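Long-range contact in tRNA-splicing endonuclease (Sulfolobus tokodaii, PDB 2CV8), which probably cleaves precursor tRNAs at both splice sites to release the intron, leaving 2',3'-cyclic phosphate and 5'-hydroxyl ends: residues I2-K7 and V65-R70. Numbering follows the deposited sequence.
Sequences IGELVK and VSNGER
Two backbone hydrogen bonds clamp Val65 between Gly3 and Leu5. Val65 N gives its hydrogen to Gly3 O at 2.8 Å, almost along the C=O axis (172°), and two residues on, past Glu4, Leu5 N reaches Val65 O, also at 2.8 Å, from within the carbonyl plane. That same oxygen receives a CA-H...O contact from Glu4, CA to Val65 O 3.2 Å. Here strand 2-6 runs parallel to strand 63-66 in the mixed sheet of the N-terminal domain, and the pairing continues backwards through a Gly3-Glu63 backbone bond; beyond Ser66 a beta hairpin turns through Asn67 and Gly68 into strand 69-71, outermost within this chain. Glu4 and Val65, the bridge pair, share one face. Beside them the end of Ile2 crosses Val65 obliquely, its CD1 lying 3.4 Å from Val65 CG2. On the other face Leu5 CB meets Ser66 CB more loosely, at 4.0 Å. The solvent side is the turn, where no hydrogen bond crosses: the Glu4 chain, bent at chi2 (-85°), folds its carboxylate back over Val65 O, OE2 3.3 Å from that oxygen as two unbonded acceptors, and on to Asn67, OE2 stopping 3.5 Å from Asn67 N, with carboxylate and amide planes turned 73° apart. An alanine at Glu4 removes the carboxylate and would probably leave Asn67 and the Val65 carbonyl less covered. The Arg70 guanidinium reaches back to a salt bridge with Glu63.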
loop_
_atom_site.group_PDB
_atom_site.type_symbol
_atom_site.label_atom_id
_atom_site.label_comp_id
_atom_site.label_asym_id
_atom_site.label_seq_id
_atom_site.Cartn_x
_atom_site.Cartn_y
_atom_site.Cartn_z
ATOM N N ILE B 2 4.698 -22.706 31.765
ATOM C CA ILE B 2 3.264 -22.637 31.987
ATOM C C ILE B 2 2.854 -21.175 32.121
ATOM O O ILE B 2 3.524 -20.391 32.788
ATOM C CB ILE B 2 2.849 -23.431 33.255
ATOM C CG1 ILE B 2 1.816 -24.496 32.879
ATOM C CG2 ILE B 2 2.263 -22.492 34.316
ATOM C CD1 ILE B 2 0.515 -23.933 32.351
ATOM N N GLY B 3 1.757 -20.815 31.470
ATOM C CA GLY B 3 1.276 -19.449 31.516
ATOM C C GLY B 3 -0.207 -19.391 31.799
ATOM O O GLY B 3 -0.964 -20.292 31.433
ATOM N N GLU B 4 -0.622 -18.322 32.461
ATOM C CA GLU B 4 -2.021 -18.125 32.816
ATOM C C GLU B 4 -2.718 -17.192 31.844
ATOM O O GLU B 4 -2.176 -16.160 31.455
ATOM C CB GLU B 4 -2.136 -17.537 34.236
ATOM C CG GLU B 4 -2.363 -18.551 35.353
ATOM C CD GLU B 4 -3.830 -18.903 35.545
ATOM O OE1 GLU B 4 -4.126 -19.778 36.385
ATOM O OE2 GLU B 4 -4.689 -18.303 34.862
ATOM N N LEU B 5 -3.922 -17.568 31.443
ATOM C CA LEU B 5 -4.700 -16.720 30.567
ATOM C C LEU B 5 -5.451 -15.789 31.496
ATOM O O LEU B 5 -6.107 -16.233 32.436
ATOM C CB LEU B 5 -5.703 -17.530 29.751
ATOM C CG LEU B 5 -6.742 -16.688 29.000
ATOM C CD1 LEU B 5 -6.042 -15.712 28.061
ATOM C CD2 LEU B 5 -7.687 -17.608 28.227
ATOM N N VAL B 6 -5.337 -14.497 31.239
ATOM C CA VAL B 6 -6.017 -13.503 32.043
ATOM C C VAL B 6 -6.570 -12.464 31.071
ATOM O O VAL B 6 -5.887 -11.507 30.702
ATOM C CB VAL B 6 -5.039 -12.875 33.091
ATOM C CG1 VAL B 6 -3.701 -12.573 32.448
ATOM C CG2 VAL B 6 -5.638 -11.616 33.691
ATOM N N LYS B 7 -7.812 -12.689 30.645
ATOM C CA LYS B 7 -8.500 -11.806 29.706
ATOM C C LYS B 7 -8.052 -12.070 28.272
ATOM O O LYS B 7 -8.314 -13.135 27.707
ATOM C CB LYS B 7 -8.230 -10.343 30.055
ATOM C CG LYS B 7 -8.657 -9.944 31.444
ATOM C CD LYS B 7 -7.967 -8.666 31.852
ATOM C CE LYS B 7 -8.644 -8.039 33.044
ATOM N NZ LYS B 7 -10.051 -7.658 32.746
ATOM N N VAL B 65 -2.933 -22.187 30.871
ATOM C CA VAL B 65 -4.016 -22.520 31.781
ATOM C C VAL B 65 -4.859 -21.310 32.109
ATOM O O VAL B 65 -4.346 -20.195 32.205
ATOM C CB VAL B 65 -3.459 -23.090 33.101
ATOM C CG1 VAL B 65 -4.560 -23.190 34.141
ATOM C CG2 VAL B 65 -2.849 -24.450 32.849
ATOM N N SER B 66 -6.156 -21.539 32.275
ATOM C CA SER B 66 -7.087 -20.475 32.625
ATOM C C SER B 66 -7.865 -20.931 33.846
ATOM O O SER B 66 -8.918 -21.560 33.718
ATOM C CB SER B 66 -8.056 -20.197 31.480
ATOM O OG SER B 66 -8.873 -19.081 31.784
ATOM N N ASN B 67 -7.334 -20.616 35.025
ATOM C CA ASN B 67 -7.959 -21.006 36.283
ATOM C C ASN B 67 -8.369 -22.470 36.244
ATOM O O ASN B 67 -9.550 -22.798 36.143
ATOM C CB ASN B 67 -9.180 -20.126 36.579
ATOM C CG ASN B 67 -8.823 -18.871 37.357
ATOM O OD1 ASN B 67 -9.676 -18.011 37.593
ATOM N ND2 ASN B 67 -7.562 -18.761 37.768
ATOM N N GLY B 68 -7.378 -23.349 36.313
ATOM C CA GLY B 68 -7.659 -24.770 36.296
ATOM C C GLY B 68 -7.754 -25.362 34.907
ATOM O O GLY B 68 -7.081 -26.349 34.609
ATOM N N GLU B 69 -8.582 -24.772 34.049
ATOM C CA GLU B 69 -8.740 -25.296 32.698
ATOM C C GLU B 69 -7.455 -25.198 31.879
ATOM O O GLU B 69 -6.747 -24.188 31.907
ATOM C CB GLU B 69 -9.883 -24.578 31.970
ATOM C CG GLU B 69 -10.110 -25.083 30.547
ATOM C CD GLU B 69 -11.393 -24.560 29.925
ATOM O OE1 GLU B 69 -11.627 -23.331 29.961
ATOM O OE2 GLU B 69 -12.163 -25.384 29.390
ATOM N N ARG B 70 -7.165 -26.271 31.157
ATOM C CA ARG B 70 -5.983 -26.361 30.315
ATOM C C ARG B 70 -6.448 -26.052 28.893
ATOM O O ARG B 70 -7.151 -26.852 28.277
ATOM C CB ARG B 70 -5.419 -27.777 30.400
ATOM C CG ARG B 70 -4.007 -27.972 29.891
ATOM C CD ARG B 70 -3.643 -29.445 30.052
ATOM N NE ARG B 70 -2.255 -29.758 29.722
ATOM C CZ ARG B 70 -1.745 -30.988 29.759
ATOM N NH1 ARG B 70 -2.511 -32.016 30.107
ATOM N NH2 ARG B 70 -0.469 -31.192 29.450
#